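Long-range contacts in protoporphyrinogen oxidase (Exiguobacterium sibiricum, PDB 3LOV), which probably catalyses the FAD-dependent, oxygen-consuming oxidation of coproporphyrinogen III to coproporphyrin III on the coproporphyrin-dependent route to heme b: residues A[52-57]-A[350-355]; A[74-79]-A[236-241]; A[108-113]-A[132-137]; A[312-317]-A[400-405]. All blocks are in the same frame, centred on the assembly; numbering follows the deposited sequence. Where two conformers were deposited one is given.

How the contacts relate
Contacts 1 and 4 form one neighbourhood, their centres about 12 Å apart and their segments alternating along the chain. Arg57 joins them: its O accepts a probable hydrogen bond from Thr312 OG1 at 2.8 Å, and its NH1 lies 3.2 Å from Ser404 OG, probably bonded too. Contact 2, nested in the loop that contact 1 closes, has its centre about 17 Å from that of contact 1 without touching it. The bound FAD is closest to contact 4 (Thr312 side chain about 5 Å), then to contact 2 (Leu238, about 10 Å) and contact 1 (His352, about 12 Å). Contact 3 is remote, its centre about 39 Å from that of contact 1, away from the annotated sites.

Contact 1. Residues A[52-57]-A[350-355]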
loop_
_atom_site.group_PDB
_atom_site.type_symbol
_atom_site.label_atom_id
_atom_site.label_comp_id
_atom_site.label_asym_id
_atom_site.label_seq_id
_atom_site.Cartn_x
_atom_site.Cartn_y
_atom_site.Cartn_z
ATOM N N GLY A 52 16.569 -1.859 -21.052
ATOM C CA GLY A 52 17.290 -2.381 -19.892
ATOM C C GLY A 52 16.803 -1.835 -18.542
ATOM O O GLY A 52 17.285 -2.267 -17.484
ATOM N N PHE A 53 15.823 -0.931 -18.552
ATOM C CA PHE A 53 15.213 -0.460 -17.291
ATOM C C PHE A 53 14.176 -1.465 -16.734
ATOM O O PHE A 53 13.492 -2.134 -17.497
ATOM C CB PHE A 53 14.528 0.902 -17.497
ATOM C CG PHE A 53 15.453 2.017 -17.907
ATOM C CD1 PHE A 53 16.391 2.511 -17.032
ATOM C CD2 PHE A 53 15.335 2.602 -19.171
ATOM C CE1 PHE A 53 17.252 3.538 -17.417
ATOM C CE2 PHE A 53 16.171 3.641 -19.567
ATOM C CZ PHE A 53 17.130 4.114 -18.680
ATOM N N THR A 54 14.087 -1.578 -15.406
ATOM C CA THR A 54 12.960 -2.250 -14.720
ATOM C C THR A 54 12.465 -1.292 -13.609
ATOM O O THR A 54 12.992 -1.247 -12.489
ATOM C CB THR A 54 13.350 -3.635 -14.128
ATOM O OG1 THR A 54 13.970 -4.440 -15.140
ATOM C CG2 THR A 54 12.147 -4.390 -13.573
ATOM N N ILE A 55 11.469 -0.494 -13.943
ATOM C CA ILE A 55 11.042 0.615 -13.083
ATOM C C ILE A 55 9.566 0.423 -12.772
ATOM O O ILE A 55 8.765 0.307 -13.691
ATOM C CB ILE A 55 11.288 1.953 -13.792
ATOM C CG1 ILE A 55 12.793 2.200 -13.969
ATOM C CG2 ILE A 55 10.678 3.124 -13.013
ATOM C CD1 ILE A 55 13.116 3.349 -14.929
ATOM N N GLU A 56 9.215 0.382 -11.486
ATOM C CA GLU A 56 7.818 0.124 -11.081
ATOM C C GLU A 56 6.945 1.370 -11.235
ATOM O O GLU A 56 7.364 2.462 -10.894
ATOM C CB GLU A 56 7.740 -0.426 -9.640
ATOM C CG GLU A 56 8.516 -1.744 -9.437
ATOM C CD GLU A 56 7.950 -2.900 -10.223
ATOM O OE1 GLU A 56 6.840 -2.759 -10.776
ATOM O OE2 GLU A 56 8.605 -3.975 -10.267
ATOM N N ARG A 57 5.760 1.204 -11.810
ATOM C CA ARG A 57 4.828 2.297 -11.976
ATOM C C ARG A 57 3.896 2.424 -10.803
ATOM O O ARG A 57 3.421 3.505 -10.526
ATOM C CB ARG A 57 3.994 2.138 -13.232
ATOM C CG ARG A 57 4.754 2.421 -14.525
ATOM C CD ARG A 57 3.737 2.371 -15.645
ATOM N NE ARG A 57 4.287 2.538 -16.967
ATOM C CZ ARG A 57 4.100 3.582 -17.754
ATOM N NH1 ARG A 57 3.417 4.640 -17.344
ATOM N NH2 ARG A 57 4.635 3.572 -18.962
ATOM N N TRP A 350 17.254 -0.025 -5.525
ATOM C CA TRP A 350 17.221 -1.298 -6.269
ATOM C C TRP A 350 18.379 -1.447 -7.269
ATOM O O TRP A 350 18.421 -0.762 -8.290
ATOM C CB TRP A 350 15.885 -1.481 -7.030
ATOM C CG TRP A 350 14.743 -1.389 -6.149
ATOM C CD1 TRP A 350 13.871 -0.333 -6.046
ATOM C CD2 TRP A 350 14.314 -2.359 -5.189
ATOM N NE1 TRP A 350 12.941 -0.582 -5.060
ATOM C CE2 TRP A 350 13.190 -1.816 -4.519
ATOM C CE3 TRP A 350 14.772 -3.627 -4.813
ATOM C CZ2 TRP A 350 12.504 -2.508 -3.540
ATOM C CZ3 TRP A 350 14.064 -4.317 -3.814
ATOM C CH2 TRP A 350 12.962 -3.742 -3.187
ATOM N N ASN A 351 19.287 -2.380 -6.982
ATOM C CA ASN A 351 20.399 -2.670 -7.876
ATOM C C ASN A 351 19.934 -3.021 -9.282
ATOM O O ASN A 351 20.549 -2.610 -10.229
ATOM C CB ASN A 351 21.279 -3.784 -7.291
ATOM C CG ASN A 351 22.149 -3.297 -6.124
ATOM O OD1 ASN A 351 22.274 -2.100 -5.886
ATOM N ND2 ASN A 351 22.779 -4.231 -5.416
ATOM N N HIS A 352 18.822 -3.732 -9.424
ATOM C CA HIS A 352 18.374 -4.238 -10.737
ATOM C C HIS A 352 17.655 -3.259 -11.672
ATOM O O HIS A 352 17.512 -3.519 -12.873
ATOM C CB HIS A 352 17.424 -5.426 -10.517
ATOM C CG HIS A 352 16.044 -5.031 -10.051
ATOM N ND1 HIS A 352 15.755 -4.739 -8.739
ATOM C CD2 HIS A 352 14.871 -4.921 -10.720
ATOM C CE1 HIS A 352 14.465 -4.462 -8.617
ATOM N NE2 HIS A 352 13.905 -4.568 -9.808
ATOM N N SER A 353 17.171 -2.144 -11.143
ATOM C CA SER A 353 16.209 -1.319 -11.880
ATOM C C SER A 353 16.769 -0.427 -13.003
ATOM O O SER A 353 16.086 -0.166 -14.007
ATOM C CB SER A 353 15.440 -0.454 -10.865
ATOM O OG SER A 353 16.349 0.250 -10.025
ATOM N N ALA A 354 17.994 0.062 -12.833
ATOM C CA ALA A 354 18.511 1.117 -13.706
ATOM C C ALA A 354 20.038 1.232 -13.522
ATOM O O ALA A 354 20.567 2.242 -13.028
ATOM C CB ALA A 354 17.807 2.424 -13.406
ATOM N N PRO A 355 20.759 0.180 -13.931
ATOM C CA PRO A 355 22.171 -0.009 -13.603
ATOM C C PRO A 355 23.100 1.183 -13.909
ATOM O O PRO A 355 23.974 1.510 -13.083
ATOM C CB PRO A 355 22.557 -1.216 -14.471
ATOM C CG PRO A 355 21.568 -1.185 -15.623
ATOM C CD PRO A 355 20.298 -0.776 -14.955
HETATM O O HOH W 1 16.609 -3.569 -15.435
HETATM O O HOH W 2 11.137 -4.010 -9.184
#
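The Phe53 ring meets segment 350-355 with its edge, Ala354 CB lying in the ring plane 3.9 Å from CD1. The His352 imidazole likewise has Thr54 CG2 and a water at its edge, in plane, while Thr54 CB approaches CD2 obliquely, at 3.9 Å. These groups join the residues leading into strand 55-56, which pairs antiparallel with 47-48, to the loop between helix 346-349 and strand 357-364 of the large mixed sheet. One direct hydrogen bond holds the backbones together: Thr54 N donates to Ser353 O at 2.8 Å, nearly straight (168°) and on an in-plane lone pair. Ser353 OG, in the crowded position between N and the carbonyl carbon (chi1 52°), turns back to donate to Trp350 O at 2.9 Å, which braces the turn. A water adds a second link, donating to Gly52 O and to His352 O and accepting from Thr54 OG1. Trp350 NE1 in turn bonds Asp60, an FAD-binding residue, so the turn reaches the edge of the flavin site. The other water, the one at the imidazole edge, donates to Glu56 OE2 at 2.8 Å and lies 2.9 Å from His352 NE2.

Contact 2. Residues A[74-79]-A[236-241]; sequences EAIGLG and ESLIER
Arg241, Leu78 and Ile76 bury the most surface here, and the arginine is met by both of the others. Its CG stands anti to the backbone N, and bends at chi2 (56°) and chi3 (57°) carry the guanidinium, in the conformer given, to the carbonyl of Ile76. Ile76 runs past it in the opposite direction: with CG1 in the crowded position between N and the carbonyl carbon, its CD1 comes to 3.5 Å from Arg241 CG and, crossing at about a right angle, to 3.6 Å from Leu238 CD1. Leu78 crosses the arginine obliquely and splits its two branches, CD1 resting 3.7 Å from Arg241 CB and CD2 lying over one face of the guanidinium, displaced from the centre of the group. The turn after helix 68-75 is a Schellman motif: Leu78 N bonds Ile73 O, and Gly77, the C-prime residue at positive phi, bonds Glu74 O through its N at 2.8 Å. Arg241 NH1 donates to Ile76 O at 3.0 Å, the acceptor only 4° out of the guanidinium plane. On the helix 235-245 side, Leu238 also packs on Ile14 of helix 14-26, which follows the first strand of the FAD-binding parallel sheet. A cation directed at the carbonyl end of helix 68-75 would be expected to interact favourably with the helix dipole, while the aliphatic part of the same side chain fills an apolar interface.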
loop_
_atom_site.group_PDB
_atom_site.type_symbol
_atom_site.label_atom_id
_atom_site.label_comp_id
_atom_site.label_asym_id
_atom_site.label_seq_id
_atom_site.Cartn_x
_atom_site.Cartn_y
_atom_site.Cartn_z
ATOM N N GLU A 74 7.424 -18.272 -4.662
ATOM C CA GLU A 74 8.247 -19.461 -4.766
ATOM C C GLU A 74 7.473 -20.568 -5.453
ATOM O O GLU A 74 7.987 -21.173 -6.414
ATOM C CB GLU A 74 8.755 -19.905 -3.418
ATOM C CG GLU A 74 9.888 -18.978 -2.871
ATOM C CD GLU A 74 11.319 -19.549 -3.047
ATOM O OE1 GLU A 74 11.627 -20.050 -4.155
ATOM O OE2 GLU A 74 12.109 -19.490 -2.061
ATOM N N ALA A 75 6.235 -20.790 -5.000
ATOM C CA ALA A 75 5.401 -21.853 -5.534
ATOM C C ALA A 75 5.263 -21.771 -7.054
ATOM O O ALA A 75 5.295 -22.805 -7.713
ATOM C CB ALA A 75 4.037 -21.873 -4.849
ATOM N N ILE A 76 5.172 -20.550 -7.603
ATOM C CA ILE A 76 5.016 -20.350 -9.052
ATOM C C ILE A 76 6.369 -20.214 -9.800
ATOM O O ILE A 76 6.427 -19.921 -10.986
ATOM C CB ILE A 76 3.977 -19.186 -9.360
ATOM C CG1 ILE A 76 4.587 -17.792 -9.203
ATOM C CG2 ILE A 76 2.719 -19.345 -8.480
ATOM C CD1 ILE A 76 3.642 -16.593 -9.588
ATOM N N GLY A 77 7.464 -20.440 -9.087
ATOM C CA GLY A 77 8.774 -20.526 -9.722
ATOM C C GLY A 77 9.516 -19.232 -9.915
ATOM O O GLY A 77 10.381 -19.138 -10.785
ATOM N N LEU A 78 9.210 -18.220 -9.106
ATOM C CA LEU A 78 9.882 -16.942 -9.269
ATOM C C LEU A 78 10.832 -16.611 -8.132
ATOM O O LEU A 78 11.389 -15.514 -8.110
ATOM C CB LEU A 78 8.858 -15.803 -9.461
ATOM C CG LEU A 78 8.111 -15.779 -10.794
ATOM C CD1 LEU A 78 6.991 -14.696 -10.750
ATOM C CD2 LEU A 78 9.076 -15.539 -11.941
ATOM N N GLY A 79 11.031 -17.548 -7.210
ATOM C CA GLY A 79 11.916 -17.351 -6.042
ATOM C C GLY A 79 13.302 -16.850 -6.410
ATOM O O GLY A 79 13.861 -15.993 -5.741
ATOM N N GLU A 236 5.548 -6.787 -12.345
ATOM C CA GLU A 236 4.606 -7.221 -13.374
ATOM C C GLU A 236 4.860 -8.683 -13.813
ATOM O O GLU A 236 3.918 -9.399 -14.219
ATOM C CB GLU A 236 4.607 -6.256 -14.563
ATOM C CG GLU A 236 3.355 -6.397 -15.452
ATOM C CD GLU A 236 3.175 -5.288 -16.516
ATOM O OE1 GLU A 236 3.833 -4.216 -16.452
ATOM O OE2 GLU A 236 2.317 -5.479 -17.387
ATOM N N SER A 237 6.102 -9.160 -13.666
ATOM C CA SER A 237 6.412 -10.566 -14.006
ATOM C C SER A 237 5.656 -11.530 -13.091
ATOM O O SER A 237 5.258 -12.590 -13.521
ATOM C CB SER A 237 7.907 -10.851 -14.023
ATOM O OG SER A 237 8.452 -10.810 -12.746
ATOM N N LEU A 238 5.361 -11.108 -11.867
ATOM C CA LEU A 238 4.498 -11.898 -10.997
ATOM C C LEU A 238 3.102 -12.035 -11.599
ATOM O O LEU A 238 2.539 -13.119 -11.583
ATOM C CB LEU A 238 4.431 -11.313 -9.590
ATOM C CG LEU A 238 3.294 -11.743 -8.653
ATOM C CD1 LEU A 238 3.362 -13.232 -8.344
ATOM C CD2 LEU A 238 3.323 -10.874 -7.384
ATOM N N ILE A 239 2.543 -10.936 -12.114
ATOM C CA ILE A 239 1.202 -10.953 -12.738
ATOM C C ILE A 239 1.178 -11.945 -13.940
ATOM O O ILE A 239 0.309 -12.817 -14.025
ATOM C CB ILE A 239 0.780 -9.523 -13.171
ATOM C CG1 ILE A 239 0.757 -8.565 -11.956
ATOM C CG2 ILE A 239 -0.499 -9.531 -13.877
ATOM C CD1 ILE A 239 -0.070 -9.027 -10.740
ATOM N N GLU A 240 2.185 -11.815 -14.779
ATOM C CA GLU A 240 2.371 -12.615 -15.977
ATOM C C GLU A 240 2.498 -14.086 -15.634
ATOM O O GLU A 240 1.835 -14.912 -16.245
ATOM C CB GLU A 240 3.604 -12.111 -16.747
ATOM C CG GLU A 240 3.315 -10.839 -17.494
ATOM C CD GLU A 240 4.548 -9.999 -17.839
ATOM O OE1 GLU A 240 5.663 -10.268 -17.353
ATOM O OE2 GLU A 240 4.399 -9.038 -18.605
ATOM N N ARG A 241 3.296 -14.425 -14.620
ATOM C CA ARG A 241 3.452 -15.824 -14.220
ATOM C C ARG A 241 2.173 -16.373 -13.615
ATOM O O ARG A 241 1.833 -17.536 -13.834
ATOM C CB ARG A 241 4.615 -15.992 -13.227
ATOM C CG ARG A 241 4.885 -17.424 -12.739
ATOM C CD ARG A 241 5.131 -18.419 -13.883
ATOM N NE ARG A 241 6.247 -18.006 -14.739
ATOM C CZ ARG A 241 7.541 -18.228 -14.483
ATOM N NH1 ARG A 241 7.932 -18.880 -13.383
ATOM N NH2 ARG A 241 8.460 -17.790 -15.338
#

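Contact 3. Residues A[108-113]-A[132-137]; sequences GIPTDL and DLLLHP
Leu113, Leu134 and Leu135 all carry CG anti to the carbonyl carbon, beside the backbone N (chi1 -64°, -69° and -66°), and all extend at chi2 near 180°, so that the CD1 methyls of Leu134 and Leu135 reach segment 108-113. Leu134 CD1 is the most engaged of these: it lies 3.7 Å from Pro110 CB and also faces CG and CD of the proline, the two side chains crossing at about a right angle. Leu113 CD2 reaches the same methyl at 3.9 Å on an oblique course. With its other branch Leu113 meets Leu135 tip to tip, the two CD1 atoms 3.6 Å apart. The contact thus packs the last turn of helix 124-135 on strand 109-110, one arm of a small antiparallel pair with 105-106, and on the first residue of helix 113-116. Asp112, one residue before Leu113, is the N-cap of that short helix, its OD1 accepting from Leu115 N. Across the two segments the contact is purely apolar, without a hydrogen bond. Phe202 of helix 201-207 and Leu158 of helix 150-158 pack on Leu134 as well, tying the helix 124-135 end to neighbouring helices. Ile109 CG2 touches more loosely, 4.4 Å from Leu134 CD2.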
loop_
_atom_site.group_PDB
_atom_site.type_symbol
_atom_site.label_atom_id
_atom_site.label_comp_id
_atom_site.label_asym_id
_atom_site.label_seq_id
_atom_site.Cartn_x
_atom_site.Cartn_y
_atom_site.Cartn_z
ATOM N N GLY A 108 10.836 6.270 14.541
ATOM C CA GLY A 108 10.807 7.653 14.928
ATOM C C GLY A 108 10.734 7.917 16.416
ATOM O O GLY A 108 10.772 9.071 16.828
ATOM N N ILE A 109 10.595 6.866 17.228
ATOM C CA ILE A 109 10.543 7.017 18.678
ATOM C C ILE A 109 11.954 6.795 19.225
ATOM O O ILE A 109 12.535 5.724 19.006
ATOM C CB ILE A 109 9.566 6.017 19.373
ATOM C CG1 ILE A 109 8.115 6.274 18.922
ATOM C CG2 ILE A 109 9.698 6.172 20.909
ATOM C CD1 ILE A 109 7.154 5.233 19.344
ATOM N N PRO A 110 12.503 7.804 19.923
ATOM C CA PRO A 110 13.859 7.742 20.446
ATOM C C PRO A 110 14.103 6.601 21.429
ATOM O O PRO A 110 13.327 6.407 22.349
ATOM C CB PRO A 110 14.018 9.102 21.165
ATOM C CG PRO A 110 13.156 10.003 20.423
ATOM C CD PRO A 110 11.935 9.156 20.121
ATOM N N THR A 111 15.173 5.859 21.204
ATOM C CA THR A 111 15.626 4.845 22.159
ATOM C C THR A 111 17.035 5.172 22.686
ATOM O O THR A 111 17.444 4.626 23.721
ATOM C CB THR A 111 15.596 3.458 21.528
ATOM O OG1 THR A 111 16.454 3.455 20.401
ATOM C CG2 THR A 111 14.136 3.070 21.080
ATOM N N ASP A 112 17.757 6.066 22.002
ATOM C CA ASP A 112 19.074 6.569 22.466
ATOM C C ASP A 112 19.083 8.096 22.433
ATOM O O ASP A 112 19.321 8.725 21.378
ATOM C CB ASP A 112 20.166 5.980 21.586
ATOM C CG ASP A 112 21.551 6.526 21.892
ATOM O OD1 ASP A 112 21.703 7.652 22.421
ATOM O OD2 ASP A 112 22.504 5.795 21.556
ATOM N N LEU A 113 18.823 8.693 23.589
ATOM C CA LEU A 113 18.546 10.119 23.646
ATOM C C LEU A 113 19.739 10.980 23.189
ATOM O O LEU A 113 19.545 12.045 22.608
ATOM C CB LEU A 113 18.106 10.520 25.039
ATOM C CG LEU A 113 16.794 9.923 25.546
ATOM C CD1 LEU A 113 16.518 10.430 26.937
ATOM C CD2 LEU A 113 15.639 10.290 24.638
ATOM N N ASP A 132 12.022 14.618 28.419
ATOM C CA ASP A 132 11.323 14.661 29.681
ATOM C C ASP A 132 10.105 13.762 29.656
ATOM O O ASP A 132 9.762 13.124 30.670
ATOM C CB ASP A 132 10.842 16.090 29.998
ATOM C CG ASP A 132 11.986 17.056 30.297
ATOM O OD1 ASP A 132 13.143 16.616 30.449
ATOM O OD2 ASP A 132 11.720 18.265 30.359
ATOM N N LEU A 133 9.401 13.754 28.526
ATOM C CA LEU A 133 8.228 12.871 28.370
ATOM C C LEU A 133 8.663 11.382 28.407
ATOM O O LEU A 133 8.038 10.591 29.087
ATOM C CB LEU A 133 7.431 13.204 27.089
ATOM C CG LEU A 133 6.613 14.521 27.019
ATOM C CD1 LEU A 133 6.145 14.825 25.591
ATOM C CD2 LEU A 133 5.410 14.463 27.916
ATOM N N LEU A 134 9.768 11.036 27.723
ATOM C CA LEU A 134 10.220 9.645 27.642
ATOM C C LEU A 134 10.767 9.103 28.975
ATOM O O LEU A 134 10.375 7.990 29.387
ATOM C CB LEU A 134 11.221 9.439 26.503
ATOM C CG LEU A 134 10.665 9.559 25.064
ATOM C CD1 LEU A 134 11.810 9.557 24.108
ATOM C CD2 LEU A 134 9.679 8.415 24.713
ATOM N N LEU A 135 11.618 9.896 29.651
ATOM C CA LEU A 135 12.232 9.485 30.921
ATOM C C LEU A 135 11.363 9.656 32.131
ATOM O O LEU A 135 11.617 8.986 33.146
ATOM C CB LEU A 135 13.533 10.238 31.187
ATOM C CG LEU A 135 14.653 9.911 30.211
ATOM C CD1 LEU A 135 15.804 10.882 30.450
ATOM C CD2 LEU A 135 15.081 8.448 30.347
ATOM N N HIS A 136 10.361 10.542 32.038
ATOM C CA HIS A 136 9.491 10.865 33.167
ATOM C C HIS A 136 8.009 10.826 32.792
ATOM O O HIS A 136 7.249 11.817 33.009
ATOM C CB HIS A 136 9.860 12.247 33.754
ATOM C CG HIS A 136 11.307 12.386 34.084
ATOM N ND1 HIS A 136 11.844 11.953 35.276
ATOM C CD2 HIS A 136 12.340 12.872 33.362
ATOM C CE1 HIS A 136 13.137 12.201 35.287
ATOM N NE2 HIS A 136 13.467 12.754 34.135
ATOM N N PRO A 137 7.569 9.682 32.248
ATOM C CA PRO A 137 6.191 9.595 31.777
ATOM C C PRO A 137 5.188 9.855 32.911
ATOM O O PRO A 137 5.418 9.465 34.060
ATOM C CB PRO A 137 6.088 8.147 31.267
ATOM C CG PRO A 137 7.180 7.388 32.049
ATOM C CD PRO A 137 8.285 8.393 32.102
#

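Contact 4. Residues A[312-317]-A[400-405]; sequences TVTMIF and QVIISR
Six backbone hydrogen bonds tie strand segments 312-317 and 400-405, whose axes approach to 4.7 Å at 166°, close to antiparallel. They come in reciprocal couples at the hydrogen-bonded pairs Thr312-Ser404, Thr314-Ile402 and Ile316-Gln400, so N and O of all six residues are used. The straightest is Ile316 N to Gln400 O (2.8 Å, 176°), nearly along the C=O axis; the longest is Gln400 N to Ile316 O (3.2 Å). Thr312 N meets Ser404 O from above the carbonyl plane, a less ideal approach at 143°. Between the rungs, CA-H groups also approach carbonyls, Val401 CA lying 3.2 Å from Thr314 O. A water donates to Thr312 OG1 and to Ile402 O and lies 2.8 Å from Ser404 OG. Both hydroxyls are also held by Arg57. Gln400 NE2 bonds Tyr48 OH, while its extended chain lies beside Ile316, whose CD1 is 3.8 Å from Ile402 CD1. On the face of Val313, Met315, Val401 and Ile403, Val313 CG1 meets Val401 CG1 at 3.7 Å; here helix 377-392 packs on Met315 (selenomethionine). The pairing forms the 400-411 edge of a large mixed sheet, as in the second domain of flavin-containing amine oxidoreductases, with Thr312 near the bound FAD.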
loop_
_atom_site.group_PDB
_atom_site.type_symbol
_atom_site.label_atom_id
_atom_site.label_comp_id
_atom_site.label_asym_id
_atom_site.label_seq_id
_atom_site.Cartn_x
_atom_site.Cartn_y
_atom_site.Cartn_z
ATOM N N THR A 312 2.755 8.624 -9.702
ATOM C CA THR A 312 4.193 8.461 -9.621
ATOM C C THR A 312 4.799 9.094 -10.874
ATOM O O THR A 312 4.289 8.933 -11.994
ATOM C CB THR A 312 4.622 6.985 -9.448
ATOM O OG1 THR A 312 4.225 6.228 -10.593
ATOM C CG2 THR A 312 4.000 6.375 -8.163
ATOM N N VAL A 313 5.865 9.860 -10.668
ATOM C CA VAL A 313 6.515 10.576 -11.752
ATOM C C VAL A 313 7.991 10.184 -11.657
ATOM O O VAL A 313 8.655 10.508 -10.688
ATOM C CB VAL A 313 6.287 12.105 -11.669
ATOM C CG1 VAL A 313 6.981 12.828 -12.876
ATOM C CG2 VAL A 313 4.782 12.417 -11.610
ATOM N N THR A 314 8.448 9.404 -12.626
ATOM C CA THR A 314 9.781 8.843 -12.606
ATOM C C THR A 314 10.589 9.586 -13.640
ATOM O O THR A 314 10.142 9.741 -14.759
ATOM C CB THR A 314 9.793 7.333 -12.925
ATOM O OG1 THR A 314 9.233 6.600 -11.818
ATOM C CG2 THR A 314 11.232 6.867 -13.175
HETATM N N MSE A 315 11.758 10.080 -13.237
HETATM C CA MSE A 315 12.668 10.808 -14.142
HETATM C C MSE A 315 13.993 10.058 -14.284
HETATM O O MSE A 315 14.658 9.792 -13.279
HETATM C CB MSE A 315 12.944 12.194 -13.584
HETATM C CG MSE A 315 11.777 13.126 -13.720
HETATM SE SE MSE A 315 11.779 14.479 -12.350
HETATM C CE MSE A 315 10.745 15.652 -13.447
ATOM N N ILE A 316 14.328 9.715 -15.530
ATOM C CA ILE A 316 15.534 8.983 -15.879
ATOM C C ILE A 316 16.548 10.021 -16.336
ATOM O O ILE A 316 16.301 10.761 -17.264
ATOM C CB ILE A 316 15.300 7.963 -17.028
ATOM C CG1 ILE A 316 14.491 6.745 -16.535
ATOM C CG2 ILE A 316 16.667 7.500 -17.615
ATOM C CD1 ILE A 316 13.804 5.937 -17.638
ATOM N N PHE A 317 17.689 10.057 -15.664
ATOM C CA PHE A 317 18.801 10.933 -16.022
ATOM C C PHE A 317 20.001 10.119 -16.408
ATOM O O PHE A 317 20.222 9.042 -15.843
ATOM C CB PHE A 317 19.231 11.735 -14.806
ATOM C CG PHE A 317 18.168 12.622 -14.264
ATOM C CD1 PHE A 317 18.016 13.921 -14.751
ATOM C CD2 PHE A 317 17.306 12.161 -13.272
ATOM C CE1 PHE A 317 17.029 14.759 -14.240
ATOM C CE2 PHE A 317 16.332 12.988 -12.758
ATOM C CZ PHE A 317 16.179 14.288 -13.243
ATOM N N GLN A 400 14.200 11.147 -19.698
ATOM C CA GLN A 400 12.893 10.552 -19.963
ATOM C C GLN A 400 12.058 10.656 -18.694
ATOM O O GLN A 400 12.622 10.588 -17.597
ATOM C CB GLN A 400 13.048 9.094 -20.372
ATOM C CG GLN A 400 11.772 8.517 -20.990
ATOM C CD GLN A 400 11.813 7.025 -21.129
ATOM O OE1 GLN A 400 12.848 6.393 -20.930
ATOM N NE2 GLN A 400 10.679 6.444 -21.481
ATOM N N VAL A 401 10.742 10.831 -18.855
ATOM C CA VAL A 401 9.820 10.890 -17.739
ATOM C C VAL A 401 8.710 9.857 -17.940
ATOM O O VAL A 401 8.201 9.717 -19.021
ATOM C CB VAL A 401 9.288 12.334 -17.537
ATOM C CG1 VAL A 401 8.429 12.439 -16.308
ATOM C CG2 VAL A 401 10.457 13.281 -17.407
ATOM N N ILE A 402 8.380 9.102 -16.889
ATOM C CA ILE A 402 7.323 8.081 -16.931
ATOM C C ILE A 402 6.332 8.461 -15.841
ATOM O O ILE A 402 6.678 8.491 -14.635
ATOM C CB ILE A 402 7.890 6.633 -16.677
ATOM C CG1 ILE A 402 9.000 6.275 -17.697
ATOM C CG2 ILE A 402 6.727 5.545 -16.677
ATOM C CD1 ILE A 402 10.127 5.234 -17.163
ATOM N N ILE A 403 5.109 8.790 -16.267
ATOM C CA ILE A 403 4.031 9.228 -15.392
ATOM C C ILE A 403 2.962 8.128 -15.275
ATOM O O ILE A 403 2.526 7.587 -16.271
ATOM C CB ILE A 403 3.364 10.525 -15.939
ATOM C CG1 ILE A 403 4.299 11.736 -15.788
ATOM C CG2 ILE A 403 2.078 10.819 -15.214
ATOM C CD1 ILE A 403 3.784 12.986 -16.542
ATOM N N SER A 404 2.575 7.782 -14.061
ATOM C CA SER A 404 1.519 6.798 -13.834
ATOM C C SER A 404 0.559 7.355 -12.808
ATOM O O SER A 404 0.951 8.142 -11.954
ATOM C CB SER A 404 2.109 5.495 -13.330
ATOM O OG SER A 404 3.148 5.087 -14.200
ATOM N N ARG A 405 -0.707 6.981 -12.921
ATOM C CA ARG A 405 -1.774 7.573 -12.102
ATOM C C ARG A 405 -2.600 6.445 -11.523
ATOM O O ARG A 405 -3.099 5.608 -12.262
ATOM C CB ARG A 405 -2.689 8.503 -12.928
ATOM C CG ARG A 405 -2.054 9.848 -13.325
ATOM C CD ARG A 405 -2.989 10.682 -14.208
ATOM N NE ARG A 405 -2.436 11.999 -14.517
ATOM C CZ ARG A 405 -1.595 12.258 -15.506
ATOM N NH1 ARG A 405 -1.191 11.286 -16.316
ATOM N NH2 ARG A 405 -1.171 13.509 -15.703
HETATM O O HOH W 3 5.364 6.332 -13.111
#